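Local coordinates for inactive Zymogen C11 Protease (Parabacteroides distasonis, PDB 6MZO), which is the inactive zymogen of a clostripain-like cysteine protease that, once activated, probably cleaves peptide bonds in proteins, at residues E169-R175 against L350-D355; A213-Y217 against Y304-T308; E234-L238 against S297-A301; F278-V282 against Y291-K295. All blocks are in the same frame, centred on the assembly; numbering follows the deposited sequence.

Interaction 1: E169-R175 against L350-D355; sequences EVAYAFR and LEWYKD
Y172 reaches across to the start of helix 351-357, and most of its side chain meets a partner there. CB and then CG lie near W352 CE3, CB to CE3 being 3.7 Å. The indole turns its edge to one face of the phenol ring, a T-shaped pair with planes at 82°. CD2 passes the W352 backbone at N and CA, and CE2 comes within 3.5 Å of E351 CG. CZ is close to D355 OD2, and at the tip Y172 OH donates to that oxygen over 2.6 Å, on the lone pair away from the other oxygen. With CG anti to the backbone N (chi1 -171°), the ring leaves its helix toward that partner.

Helix 168-173 belongs to the crossover between the parallel strands 155-162 and 178-183 of the central sheet. Helix 351-357 lies near the C terminus, and the segment axes cross almost perpendicularly, at 88°.

R175 NH1 lies 3.4 Å above the other face of the Y172 ring. Its NH1 and NH2 both donate to E351 OE2, at 3.1 and 3.2 Å, from above the carboxylate plane, while NH1 also bonds Y172 O. Cut back to an alanine, R175 would give E351 OE2 neither donor, and the Y172 ring would probably be less firmly fixed. D236 takes R175 NE. Near the start of both segments, a water donates to E169 O and accepts from W352 N.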
loop_
_atom_site.group_PDB
_atom_site.type_symbol
_atom_site.label_atom_id
_atom_site.label_comp_id
_atom_site.label_asym_id
_atom_site.label_seq_id
_atom_site.Cartn_x
_atom_site.Cartn_y
_atom_site.Cartn_z
ATOM N N GLU A 169 -2.240 8.715 -6.342
ATOM C CA GLU A 169 -0.864 9.064 -6.583
ATOM C C GLU A 169 0.086 7.876 -6.519
ATOM O O GLU A 169 1.036 7.785 -7.334
ATOM C CB GLU A 169 -0.389 10.098 -5.569
ATOM C CG GLU A 169 -1.139 11.473 -5.601
ATOM C CD GLU A 169 -2.424 11.479 -4.738
ATOM O OE1 GLU A 169 -2.915 10.423 -4.342
ATOM O OE2 GLU A 169 -2.901 12.601 -4.523
ATOM N N VAL A 170 -0.161 7.023 -5.544
ATOM C CA VAL A 170 0.629 5.769 -5.420
ATOM C C VAL A 170 0.279 4.776 -6.499
ATOM O O VAL A 170 1.173 4.117 -7.135
ATOM C CB VAL A 170 0.423 5.145 -3.981
ATOM C CG1 VAL A 170 0.905 3.664 -3.930
ATOM C CG2 VAL A 170 1.047 6.048 -2.933
ATOM N N ALA A 171 -1.023 4.545 -6.714
ATOM C CA ALA A 171 -1.358 3.561 -7.761
ATOM C C ALA A 171 -0.740 4.016 -9.117
ATOM O O ALA A 171 -0.256 3.167 -9.954
ATOM C CB ALA A 171 -2.875 3.428 -7.879
ATOM N N TYR A 172 -0.718 5.328 -9.350
ATOM C CA TYR A 172 -0.179 5.805 -10.610
ATOM C C TYR A 172 1.342 5.617 -10.640
ATOM O O TYR A 172 1.928 5.154 -11.668
ATOM C CB TYR A 172 -0.515 7.288 -10.819
ATOM C CG TYR A 172 -0.183 7.809 -12.185
ATOM C CD1 TYR A 172 -0.896 7.375 -13.296
ATOM C CD2 TYR A 172 0.741 8.821 -12.354
ATOM C CE1 TYR A 172 -0.639 7.934 -14.561
ATOM C CE2 TYR A 172 1.058 9.383 -13.661
ATOM C CZ TYR A 172 0.294 8.918 -14.719
ATOM O OH TYR A 172 0.586 9.470 -15.918
ATOM N N ALA A 173 1.987 5.951 -9.531
ATOM C CA ALA A 173 3.490 5.895 -9.500
ATOM C C ALA A 173 3.995 4.475 -9.719
ATOM O O ALA A 173 5.108 4.321 -10.308
ATOM C CB ALA A 173 4.030 6.417 -8.173
ATOM N N PHE A 174 3.253 3.501 -9.216
ATOM C CA PHE A 174 3.720 2.098 -9.311
ATOM C C PHE A 174 3.126 1.338 -10.462
ATOM O O PHE A 174 3.310 0.105 -10.530
ATOM C CB PHE A 174 3.467 1.336 -7.984
ATOM C CG PHE A 174 4.346 1.854 -6.857
ATOM C CD1 PHE A 174 3.935 2.959 -6.076
ATOM C CD2 PHE A 174 5.587 1.308 -6.628
ATOM C CE1 PHE A 174 4.748 3.483 -5.089
ATOM C CE2 PHE A 174 6.424 1.821 -5.647
ATOM C CZ PHE A 174 6.008 2.934 -4.878
ATOM N N ARG A 175 2.426 2.018 -11.374
ATOM C CA ARG A 175 1.668 1.296 -12.428
ATOM C C ARG A 175 2.569 0.487 -13.350
ATOM O O ARG A 175 2.106 -0.483 -13.938
ATOM C CB ARG A 175 0.836 2.286 -13.264
ATOM C CG ARG A 175 1.674 3.230 -14.128
ATOM C CD ARG A 175 0.722 4.341 -14.648
ATOM N NE ARG A 175 1.342 5.163 -15.652
ATOM C CZ ARG A 175 2.293 6.072 -15.409
ATOM N NH1 ARG A 175 2.703 6.241 -14.169
ATOM N NH2 ARG A 175 2.875 6.781 -16.376
ATOM N N LEU A 350 5.334 15.053 -7.584
ATOM C CA LEU A 350 4.782 13.698 -7.885
ATOM C C LEU A 350 4.383 13.513 -9.356
ATOM O O LEU A 350 3.870 14.432 -9.997
ATOM C CB LEU A 350 3.546 13.442 -7.030
ATOM C CG LEU A 350 3.856 13.314 -5.548
ATOM C CD1 LEU A 350 2.555 13.105 -4.836
ATOM C CD2 LEU A 350 4.770 12.139 -5.328
ATOM N N GLU A 351 4.586 12.308 -9.890
ATOM C CA GLU A 351 4.215 12.038 -11.249
ATOM C C GLU A 351 2.732 12.296 -11.540
ATOM O O GLU A 351 2.387 12.829 -12.609
ATOM C CB GLU A 351 4.538 10.568 -11.573
ATOM C CG GLU A 351 4.449 10.222 -13.030
ATOM C CD GLU A 351 4.839 8.757 -13.295
ATOM O OE1 GLU A 351 5.166 8.043 -12.326
ATOM O OE2 GLU A 351 4.895 8.346 -14.485
ATOM N N TRP A 352 1.862 11.905 -10.611
ATOM C CA TRP A 352 0.430 12.180 -10.772
ATOM C C TRP A 352 0.170 13.689 -10.985
ATOM O O TRP A 352 -0.558 14.084 -11.885
ATOM C CB TRP A 352 -0.362 11.653 -9.560
ATOM C CG TRP A 352 -1.836 11.994 -9.614
ATOM C CD1 TRP A 352 -2.427 13.062 -9.021
ATOM C CD2 TRP A 352 -2.868 11.245 -10.279
ATOM N NE1 TRP A 352 -3.818 13.043 -9.290
ATOM C CE2 TRP A 352 -4.101 11.927 -10.046
ATOM C CE3 TRP A 352 -2.865 10.093 -11.058
ATOM C CZ2 TRP A 352 -5.321 11.487 -10.585
ATOM C CZ3 TRP A 352 -4.079 9.615 -11.563
ATOM C CH2 TRP A 352 -5.280 10.335 -11.346
ATOM N N TYR A 353 0.728 14.543 -10.153
ATOM C CA TYR A 353 0.554 15.971 -10.354
ATOM C C TYR A 353 1.018 16.458 -11.732
ATOM O O TYR A 353 0.326 17.229 -12.396
ATOM C CB TYR A 353 1.297 16.740 -9.268
ATOM C CG TYR A 353 1.175 18.239 -9.467
ATOM C CD1 TYR A 353 0.024 18.916 -9.037
ATOM C CD2 TYR A 353 2.137 18.944 -10.128
ATOM C CE1 TYR A 353 -0.107 20.284 -9.244
ATOM C CE2 TYR A 353 2.007 20.343 -10.335
ATOM C CZ TYR A 353 0.875 20.976 -9.886
ATOM O OH TYR A 353 0.783 22.362 -10.109
ATOM N N LYS A 354 2.226 16.059 -12.141
ATOM C CA LYS A 354 2.752 16.477 -13.402
ATOM C C LYS A 354 1.876 16.060 -14.578
ATOM O O LYS A 354 1.648 16.857 -15.512
ATOM C CB LYS A 354 4.171 15.916 -13.570
ATOM C CG LYS A 354 5.131 16.425 -12.492
ATOM C CD LYS A 354 6.517 15.768 -12.663
ATOM C CE LYS A 354 7.479 16.112 -11.513
ATOM N NZ LYS A 354 8.741 15.283 -11.691
ATOM N N ASP A 355 1.355 14.842 -14.516
ATOM C CA ASP A 355 0.598 14.309 -15.651
ATOM C C ASP A 355 -0.884 14.684 -15.634
ATOM O O ASP A 355 -1.527 14.716 -16.702
ATOM C CB ASP A 355 0.748 12.800 -15.756
ATOM C CG ASP A 355 2.174 12.388 -16.066
ATOM O OD1 ASP A 355 2.983 13.278 -16.407
ATOM O OD2 ASP A 355 2.478 11.203 -15.977
HETATM O O HOH W 1 2.511 10.117 -8.436
#

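Interaction 2: A213-Y217 against Y304-T308; sequences ATKFY and YKATT
Helix-on-sheet packing of an alpha/beta fold is what joins A213-Y217 to Y304-T308. Helix 209-220 lies against strand 302-307, the outermost strand at this side of the central mixed sheet, with the two short axes 8.7 Å apart and only 5° from parallel. Alternation along the strand sets which side chains face the helix: Y304 and A306 point toward it, whereas K305 and T307 point away.

The Y304 ring fits against A213 and T214, in the first turn of the segment. On its CD2 side it meets the methyl of A213, CB to CD2 3.5 Å. On its CE1 side it meets the T214 methyl, CG2 to CE1 3.5 Å, the two side chains crossing at about a right angle. The T214 hydroxyl turns back to its own helix, to G211 O, and the methyl is the branch left to meet the ring. At the far end of Y304, OH comes within 3.6 Å of T214 CA.

One turn on, Y217 spreads along the strand. Its CG is 3.8 Å from A306 CB, and CE1 comes within 3.8 Å of T307 O and 4.1 Å of T308 CG2. CG anti to the backbone N (chi1 176°) sends this ring toward the strand's C-terminal end. These are all van der Waals contacts. The neighbouring strand 226-231 pairs with Y304 through V229 and with A306 through I227, and also packs under A213. As the strand gives out, T307 OG1 donates to T308 O over 2.8 Å, in the carbonyl plane and on a lone pair.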
loop_
_atom_site.group_PDB
_atom_site.type_symbol
_atom_site.label_atom_id
_atom_site.label_comp_id
_atom_site.label_asym_id
_atom_site.label_seq_id
_atom_site.Cartn_x
_atom_site.Cartn_y
_atom_site.Cartn_z
ATOM N N ALA A 213 -7.808 -9.315 -0.924
ATOM C CA ALA A 213 -8.551 -8.164 -0.385
ATOM C C ALA A 213 -9.857 -8.583 0.293
ATOM O O ALA A 213 -10.228 -8.040 1.338
ATOM C CB ALA A 213 -8.791 -7.204 -1.504
ATOM N N THR A 214 -10.514 -9.592 -0.274
ATOM C CA THR A 214 -11.755 -10.098 0.353
ATOM C C THR A 214 -11.475 -10.713 1.731
ATOM O O THR A 214 -12.281 -10.556 2.663
ATOM C CB THR A 214 -12.541 -11.102 -0.520
ATOM O OG1 THR A 214 -11.805 -12.329 -0.649
ATOM C CG2 THR A 214 -12.773 -10.517 -1.873
ATOM N N LYS A 215 -10.313 -11.354 1.892
ATOM C CA LYS A 215 -9.940 -11.876 3.183
ATOM C C LYS A 215 -9.633 -10.808 4.198
ATOM O O LYS A 215 -9.951 -10.970 5.366
ATOM C CB LYS A 215 -8.722 -12.790 3.023
ATOM C CG LYS A 215 -9.128 -14.275 2.853
ATOM C CD LYS A 215 -9.803 -14.647 1.506
ATOM C CE LYS A 215 -9.985 -16.235 1.314
ATOM N NZ LYS A 215 -8.652 -16.846 1.515
ATOM N N PHE A 216 -8.998 -9.728 3.741
ATOM C CA PHE A 216 -8.778 -8.579 4.610
ATOM C C PHE A 216 -10.123 -8.016 5.153
ATOM O O PHE A 216 -10.254 -7.775 6.371
ATOM C CB PHE A 216 -8.023 -7.476 3.834
ATOM C CG PHE A 216 -7.753 -6.235 4.658
ATOM C CD1 PHE A 216 -8.759 -5.261 4.911
ATOM C CD2 PHE A 216 -6.506 -6.068 5.185
ATOM C CE1 PHE A 216 -8.469 -4.107 5.661
ATOM C CE2 PHE A 216 -6.160 -4.906 5.903
ATOM C CZ PHE A 216 -7.160 -3.927 6.165
ATOM N N TYR A 217 -11.077 -7.839 4.234
ATOM C CA TYR A 217 -12.442 -7.407 4.645
ATOM C C TYR A 217 -13.113 -8.400 5.573
ATOM O O TYR A 217 -13.608 -7.997 6.649
ATOM C CB TYR A 217 -13.323 -7.133 3.410
ATOM C CG TYR A 217 -14.743 -6.780 3.881
ATOM C CD1 TYR A 217 -14.934 -5.596 4.573
ATOM C CD2 TYR A 217 -15.804 -7.674 3.754
ATOM C CE1 TYR A 217 -16.219 -5.240 5.071
ATOM C CE2 TYR A 217 -17.085 -7.339 4.262
ATOM C CZ TYR A 217 -17.259 -6.138 4.923
ATOM O OH TYR A 217 -18.516 -5.833 5.389
ATOM N N TYR A 304 -11.648 -4.043 -6.977
ATOM C CA TYR A 304 -12.306 -4.520 -5.769
ATOM C C TYR A 304 -12.120 -3.466 -4.726
ATOM O O TYR A 304 -11.020 -2.893 -4.623
ATOM C CB TYR A 304 -11.704 -5.858 -5.311
ATOM C CG TYR A 304 -12.344 -6.330 -4.010
ATOM C CD1 TYR A 304 -13.517 -7.074 -4.008
ATOM C CD2 TYR A 304 -11.803 -5.920 -2.786
ATOM C CE1 TYR A 304 -14.083 -7.468 -2.822
ATOM C CE2 TYR A 304 -12.360 -6.304 -1.548
ATOM C CZ TYR A 304 -13.522 -7.039 -1.591
ATOM O OH TYR A 304 -14.139 -7.507 -0.435
ATOM N N LYS A 305 -13.173 -3.188 -3.942
ATOM C CA LYS A 305 -13.043 -2.315 -2.775
ATOM C C LYS A 305 -14.032 -2.753 -1.711
ATOM O O LYS A 305 -15.112 -3.321 -2.001
ATOM C CB LYS A 305 -13.250 -0.870 -3.128
ATOM C CG LYS A 305 -14.735 -0.547 -3.500
ATOM C CD LYS A 305 -14.913 0.980 -3.666
ATOM C CE LYS A 305 -16.396 1.266 -3.936
ATOM N NZ LYS A 305 -16.721 0.696 -5.230
ATOM N N ALA A 306 -13.665 -2.560 -0.460
ATOM C CA ALA A 306 -14.582 -2.870 0.607
ATOM C C ALA A 306 -14.276 -2.001 1.798
ATOM O O ALA A 306 -13.128 -1.646 2.067
ATOM C CB ALA A 306 -14.521 -4.346 0.990
ATOM N N THR A 307 -15.342 -1.665 2.547
ATOM C CA THR A 307 -15.153 -0.931 3.776
ATOM C C THR A 307 -16.183 -1.329 4.852
ATOM O O THR A 307 -17.350 -1.685 4.551
ATOM C CB THR A 307 -15.282 0.601 3.546
ATOM O OG1 THR A 307 -15.057 1.287 4.774
ATOM C CG2 THR A 307 -16.737 0.963 3.009
ATOM N N THR A 308 -15.753 -1.208 6.100
ATOM C CA THR A 308 -16.650 -1.294 7.255
ATOM C C THR A 308 -17.385 0.059 7.419
ATOM O O THR A 308 -17.052 1.015 6.725
ATOM C CB THR A 308 -15.829 -1.632 8.537
ATOM O OG1 THR A 308 -14.727 -0.739 8.638
ATOM C CG2 THR A 308 -15.263 -3.081 8.475
#

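Interaction 3: E234-L238 against S297-A301; sequences ELDEL and SMEKA
Two carboxylates, of E237 and E234, meet K300 at two points along its chain. E237 OE1 takes K300 NZ at 2.7 Å on the lone pair facing its other oxygen, a salt bridge. Its OE2 sits 3.1 Å from S297 OG, a hydroxyl that also hydrogen-bonds T241. The E234 carboxylate lies beside the aliphatic part instead, OE1 being 3.1 Å from K300 CE and 4.1 Å from K300 NZ, near but beyond a salt bridge, while its OE2 pairs with K231. A bend at chi3 (77°) swings the lysine tip over to E237. A glutamine in place of E237 would probably weaken the hold on K300 NZ, leaving that ammonium without its salt-bridge partner.

Beside the charged groups the packing is apolar. L238 CD1 rests 3.8 Å from S297 CB and 3.9 Å from M298 SD, and L238 CD2 touches the methyl of A301. A water donates to both E234 O and S297 O, tying the backbones.

E234 faces A301 and L238 faces S297, so the segments run in opposite senses. Helix 235-246 follows strand 226-231, and helix 288-301 leads into its antiparallel neighbour, strand 302-307; the contact joins these helices where they meet the sheet's edge.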
loop_
_atom_site.group_PDB
_atom_site.type_symbol
_atom_site.label_atom_id
_atom_site.label_comp_id
_atom_site.label_asym_id
_atom_site.label_seq_id
_atom_site.Cartn_x
_atom_site.Cartn_y
_atom_site.Cartn_z
ATOM N N GLU A 234 -4.933 0.149 -16.031
ATOM C CA GLU A 234 -6.096 1.035 -16.206
ATOM C C GLU A 234 -5.736 2.432 -15.698
ATOM O O GLU A 234 -6.466 3.378 -15.888
ATOM C CB GLU A 234 -7.301 0.529 -15.451
ATOM C CG GLU A 234 -7.689 -0.889 -15.853
ATOM C CD GLU A 234 -8.392 -0.974 -17.209
ATOM O OE1 GLU A 234 -8.668 0.073 -17.837
ATOM O OE2 GLU A 234 -8.746 -2.128 -17.573
ATOM N N LEU A 235 -4.541 2.522 -15.102
ATOM C CA LEU A 235 -4.206 3.831 -14.476
ATOM C C LEU A 235 -3.884 4.912 -15.472
ATOM O O LEU A 235 -4.176 6.105 -15.191
ATOM C CB LEU A 235 -3.075 3.624 -13.467
ATOM C CG LEU A 235 -3.542 3.525 -12.039
ATOM C CD1 LEU A 235 -4.012 4.982 -11.558
ATOM C CD2 LEU A 235 -4.662 2.582 -11.810
ATOM N N ASP A 236 -3.327 4.565 -16.630
ATOM C CA ASP A 236 -3.136 5.653 -17.603
ATOM C C ASP A 236 -4.454 6.297 -18.036
ATOM O O ASP A 236 -4.566 7.558 -18.107
ATOM C CB ASP A 236 -2.394 5.138 -18.843
ATOM C CG ASP A 236 -0.938 4.872 -18.579
ATOM O OD1 ASP A 236 -0.289 5.667 -17.909
ATOM O OD2 ASP A 236 -0.420 3.842 -19.076
ATOM N N GLU A 237 -5.476 5.465 -18.215
ATOM C CA GLU A 237 -6.755 5.999 -18.617
ATOM C C GLU A 237 -7.334 6.840 -17.474
ATOM O O GLU A 237 -7.910 7.912 -17.699
ATOM C CB GLU A 237 -7.713 4.873 -18.993
ATOM C CG GLU A 237 -9.077 5.424 -19.364
ATOM C CD GLU A 237 -10.098 4.343 -19.592
ATOM O OE1 GLU A 237 -9.742 3.299 -20.190
ATOM O OE2 GLU A 237 -11.255 4.531 -19.148
ATOM N N LEU A 238 -7.154 6.382 -16.232
ATOM C CA LEU A 238 -7.742 7.122 -15.101
ATOM C C LEU A 238 -7.073 8.512 -15.056
ATOM O O LEU A 238 -7.730 9.544 -14.834
ATOM C CB LEU A 238 -7.557 6.322 -13.785
ATOM C CG LEU A 238 -8.107 7.015 -12.525
ATOM C CD1 LEU A 238 -9.599 7.307 -12.638
ATOM C CD2 LEU A 238 -7.834 6.073 -11.400
ATOM N N SER A 297 -14.001 5.324 -15.438
ATOM C CA SER A 297 -12.591 4.963 -15.369
ATOM C C SER A 297 -12.275 4.305 -14.035
ATOM O O SER A 297 -11.511 3.318 -14.004
ATOM C CB SER A 297 -11.683 6.177 -15.599
ATOM O OG SER A 297 -11.825 6.597 -16.971
ATOM N N MET A 298 -12.868 4.826 -12.963
ATOM C CA MET A 298 -12.710 4.266 -11.623
ATOM C C MET A 298 -13.254 2.851 -11.606
ATOM O O MET A 298 -12.663 1.968 -10.960
ATOM C CB MET A 298 -13.442 5.083 -10.565
ATOM C CG MET A 298 -12.732 6.444 -10.201
ATOM S SD MET A 298 -11.202 6.114 -9.267
ATOM C CE MET A 298 -11.976 5.874 -7.618
ATOM N N GLU A 299 -14.407 2.597 -12.247
ATOM C CA GLU A 299 -14.951 1.225 -12.270
ATOM C C GLU A 299 -13.942 0.244 -12.869
ATOM O O GLU A 299 -13.909 -0.935 -12.476
ATOM C CB GLU A 299 -16.239 1.156 -13.105
ATOM C CG GLU A 299 -17.414 1.846 -12.447
ATOM C CD GLU A 299 -18.645 1.913 -13.370
ATOM O OE1 GLU A 299 -18.853 0.962 -14.147
ATOM O OE2 GLU A 299 -19.400 2.914 -13.312
ATOM N N LYS A 300 -13.152 0.716 -13.845
ATOM C CA LYS A 300 -12.167 -0.187 -14.458
ATOM C C LYS A 300 -10.892 -0.341 -13.594
ATOM O O LYS A 300 -10.321 -1.478 -13.557
ATOM C CB LYS A 300 -11.756 0.297 -15.852
ATOM C CG LYS A 300 -12.832 0.126 -16.891
ATOM C CD LYS A 300 -12.624 1.066 -18.053
ATOM C CE LYS A 300 -11.541 0.620 -19.003
ATOM N NZ LYS A 300 -11.621 1.426 -20.263
ATOM N N ALA A 301 -10.454 0.751 -12.984
ATOM C CA ALA A 301 -9.183 0.813 -12.235
ATOM C C ALA A 301 -9.274 0.231 -10.856
ATOM O O ALA A 301 -8.346 -0.495 -10.440
ATOM C CB ALA A 301 -8.686 2.227 -12.137
HETATM O O HOH W 2 -9.493 3.557 -16.162
#

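Interaction 4: F278-V282 against Y291-K295; sequences FDDYV and YNAFK
Aromatic contacts centre on F294, which reaches from helix 288-301 into the gap between F278 and V282. Its edge meets the face of F278 in a T-shaped stack: the planes stand at 89°, the centroids are 5.1 Å apart, and F294 CE1 comes to 3.6 Å from F278 CE2, toward the rim of that ring. The side chains of V282 and F294 approach from opposite directions, and V282 CG1 lies over the centre of one F294 face, 3.8 Å from the ring centroid, a clear CH-pi contact. The other methyl, V282 CG2, leans against F294 CE1. The ring is therefore met both on a face and at its rim, which should limit its freedom to tilt.

The pairing is a helical hairpin. Helices 278-283 and 288-301 are joined by a short connection, and the segment axes run antiparallel at 165°, 11.0 Å apart, a wide spacing bridged mainly by the F278 and F294 rings and the D279-Y291 pair. Helix 235-246 packs along the same apolar side: C242 touches both F278 and F294, and L245 touches V282.

The polar contacts belong to D279. With CG anti to the backbone N (chi1 -179°), it extends toward the partner helix. Y291 OH donates to D279 OD1 over 2.5 Å, using the lone pair on the side of the other oxygen, and OD1 lies in the plane of the phenol ring. The second oxygen, D279 OD2, sits at the edge of F294, 3.5 Å from CE2, where the aromatic C-H bonds present their slightly positive rim. On the partner helix, K295 CE lies 3.4 Å above one face of the Y291 ring, toward its rim.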
loop_
_atom_site.group_PDB
_atom_site.type_symbol
_atom_site.label_atom_id
_atom_site.label_comp_id
_atom_site.label_asym_id
_atom_site.label_seq_id
_atom_site.Cartn_x
_atom_site.Cartn_y
_atom_site.Cartn_z
ATOM N N PHE A 278 -11.249 10.233 -3.027
ATOM C CA PHE A 278 -10.999 10.657 -4.381
ATOM C C PHE A 278 -12.241 11.085 -5.170
ATOM O O PHE A 278 -12.291 12.125 -5.723
ATOM C CB PHE A 278 -10.219 9.549 -5.071
ATOM C CG PHE A 278 -9.639 9.898 -6.400
ATOM C CD1 PHE A 278 -9.343 11.175 -6.757
ATOM C CD2 PHE A 278 -9.353 8.909 -7.273
ATOM C CE1 PHE A 278 -8.771 11.445 -7.962
ATOM C CE2 PHE A 278 -8.786 9.166 -8.483
ATOM C CZ PHE A 278 -8.492 10.440 -8.829
ATOM N N ASP A 279 -13.248 10.232 -5.174
ATOM C CA ASP A 279 -14.468 10.507 -5.890
ATOM C C ASP A 279 -15.151 11.742 -5.338
ATOM O O ASP A 279 -15.559 12.567 -6.069
ATOM C CB ASP A 279 -15.387 9.273 -5.866
ATOM C CG ASP A 279 -16.691 9.473 -6.612
ATOM O OD1 ASP A 279 -17.493 10.246 -6.180
ATOM O OD2 ASP A 279 -16.891 8.802 -7.598
ATOM N N ASP A 280 -15.234 11.845 -4.030
ATOM C CA ASP A 280 -15.845 12.980 -3.397
ATOM C C ASP A 280 -15.163 14.280 -3.850
ATOM O O ASP A 280 -15.811 15.189 -4.245
ATOM C CB ASP A 280 -15.812 12.816 -1.890
ATOM C CG ASP A 280 -16.777 13.737 -1.161
ATOM O OD1 ASP A 280 -17.625 14.312 -1.793
ATOM O OD2 ASP A 280 -16.642 13.841 0.036
ATOM N N TYR A 281 -13.849 14.312 -3.799
ATOM C CA TYR A 281 -13.111 15.485 -4.228
ATOM C C TYR A 281 -13.398 15.816 -5.683
ATOM O O TYR A 281 -13.735 16.909 -6.014
ATOM C CB TYR A 281 -11.623 15.267 -4.040
ATOM C CG TYR A 281 -10.749 16.414 -4.457
ATOM C CD1 TYR A 281 -11.047 17.693 -4.085
ATOM C CD2 TYR A 281 -9.624 16.200 -5.199
ATOM C CE1 TYR A 281 -10.242 18.743 -4.464
ATOM C CE2 TYR A 281 -8.810 17.233 -5.574
ATOM C CZ TYR A 281 -9.132 18.500 -5.196
ATOM O OH TYR A 281 -8.341 19.526 -5.563
ATOM N N VAL A 282 -13.231 14.843 -6.547
ATOM C CA VAL A 282 -13.478 15.063 -7.970
ATOM C C VAL A 282 -14.900 15.547 -8.233
ATOM O O VAL A 282 -15.115 16.458 -9.075
ATOM C CB VAL A 282 -13.173 13.708 -8.810
ATOM C CG1 VAL A 282 -13.808 13.796 -10.186
ATOM C CG2 VAL A 282 -11.684 13.508 -8.912
ATOM N N TYR A 291 -17.496 13.988 -14.609
ATOM C CA TYR A 291 -17.731 13.111 -13.469
ATOM C C TYR A 291 -18.202 11.742 -13.939
ATOM O O TYR A 291 -17.731 10.725 -13.387
ATOM C CB TYR A 291 -18.738 13.717 -12.500
ATOM C CG TYR A 291 -18.895 12.996 -11.165
ATOM C CD1 TYR A 291 -17.790 12.592 -10.402
ATOM C CD2 TYR A 291 -20.150 12.775 -10.646
ATOM C CE1 TYR A 291 -17.958 11.933 -9.170
ATOM C CE2 TYR A 291 -20.336 12.152 -9.414
ATOM C CZ TYR A 291 -19.244 11.744 -8.677
ATOM O OH TYR A 291 -19.490 11.134 -7.465
ATOM N N ASN A 292 -19.063 11.681 -14.959
ATOM C CA ASN A 292 -19.536 10.375 -15.428
ATOM C C ASN A 292 -18.355 9.619 -16.034
ATOM O O ASN A 292 -18.204 8.416 -15.798
ATOM C CB ASN A 292 -20.680 10.536 -16.424
ATOM C CG ASN A 292 -21.998 10.938 -15.736
ATOM O OD1 ASN A 292 -22.167 10.771 -14.515
ATOM N ND2 ASN A 292 -22.915 11.463 -16.504
ATOM N N ALA A 293 -17.498 10.333 -16.772
ATOM C CA ALA A 293 -16.298 9.690 -17.371
ATOM C C ALA A 293 -15.352 9.172 -16.281
ATOM O O ALA A 293 -14.794 8.067 -16.373
ATOM C CB ALA A 293 -15.558 10.642 -18.270
ATOM N N PHE A 294 -15.150 10.009 -15.264
ATOM C CA PHE A 294 -14.333 9.623 -14.098
ATOM C C PHE A 294 -14.878 8.363 -13.441
ATOM O O PHE A 294 -14.118 7.426 -13.170
ATOM C CB PHE A 294 -14.288 10.797 -13.102
ATOM C CG PHE A 294 -13.733 10.423 -11.786
ATOM C CD1 PHE A 294 -12.371 10.346 -11.592
ATOM C CD2 PHE A 294 -14.613 10.126 -10.714
ATOM C CE1 PHE A 294 -11.827 10.026 -10.270
ATOM C CE2 PHE A 294 -14.112 9.807 -9.438
ATOM C CZ PHE A 294 -12.738 9.715 -9.217
ATOM N N LYS A 295 -16.183 8.323 -13.180
ATOM C CA LYS A 295 -16.797 7.098 -12.594
ATOM C C LYS A 295 -16.576 5.847 -13.425
ATOM O O LYS A 295 -16.270 4.772 -12.850
ATOM C CB LYS A 295 -18.287 7.334 -12.328
ATOM C CG LYS A 295 -18.455 8.260 -11.094
ATOM C CD LYS A 295 -19.920 8.335 -10.637
ATOM C CE LYS A 295 -20.704 9.354 -11.438
ATOM N NZ LYS A 295 -22.114 9.453 -10.927
#

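How the interactions relate
Following the chain, interaction 1 opens at 169-175 and closes last, at 350-355, tying a crossover helix of the sheet to the C-terminal helix; the other three lie within its loop. Interactions 2, 3 and 4 open at 213-217, 234-238 and 278-282 and close in reverse order, at 291-295, 297-301 and 304-308, a full nesting without crossings. Interaction 2 ties helix 209-220 to the edge strand; interactions 3 and 4 tie helix 288-301, which runs into that strand, to helices 235-246 and 278-283. In space, L235 packs against Y172 and R175, W352 against F278, and M298 against F278. Interaction 2 stands apart, about 23 Å from interaction 1 between centres.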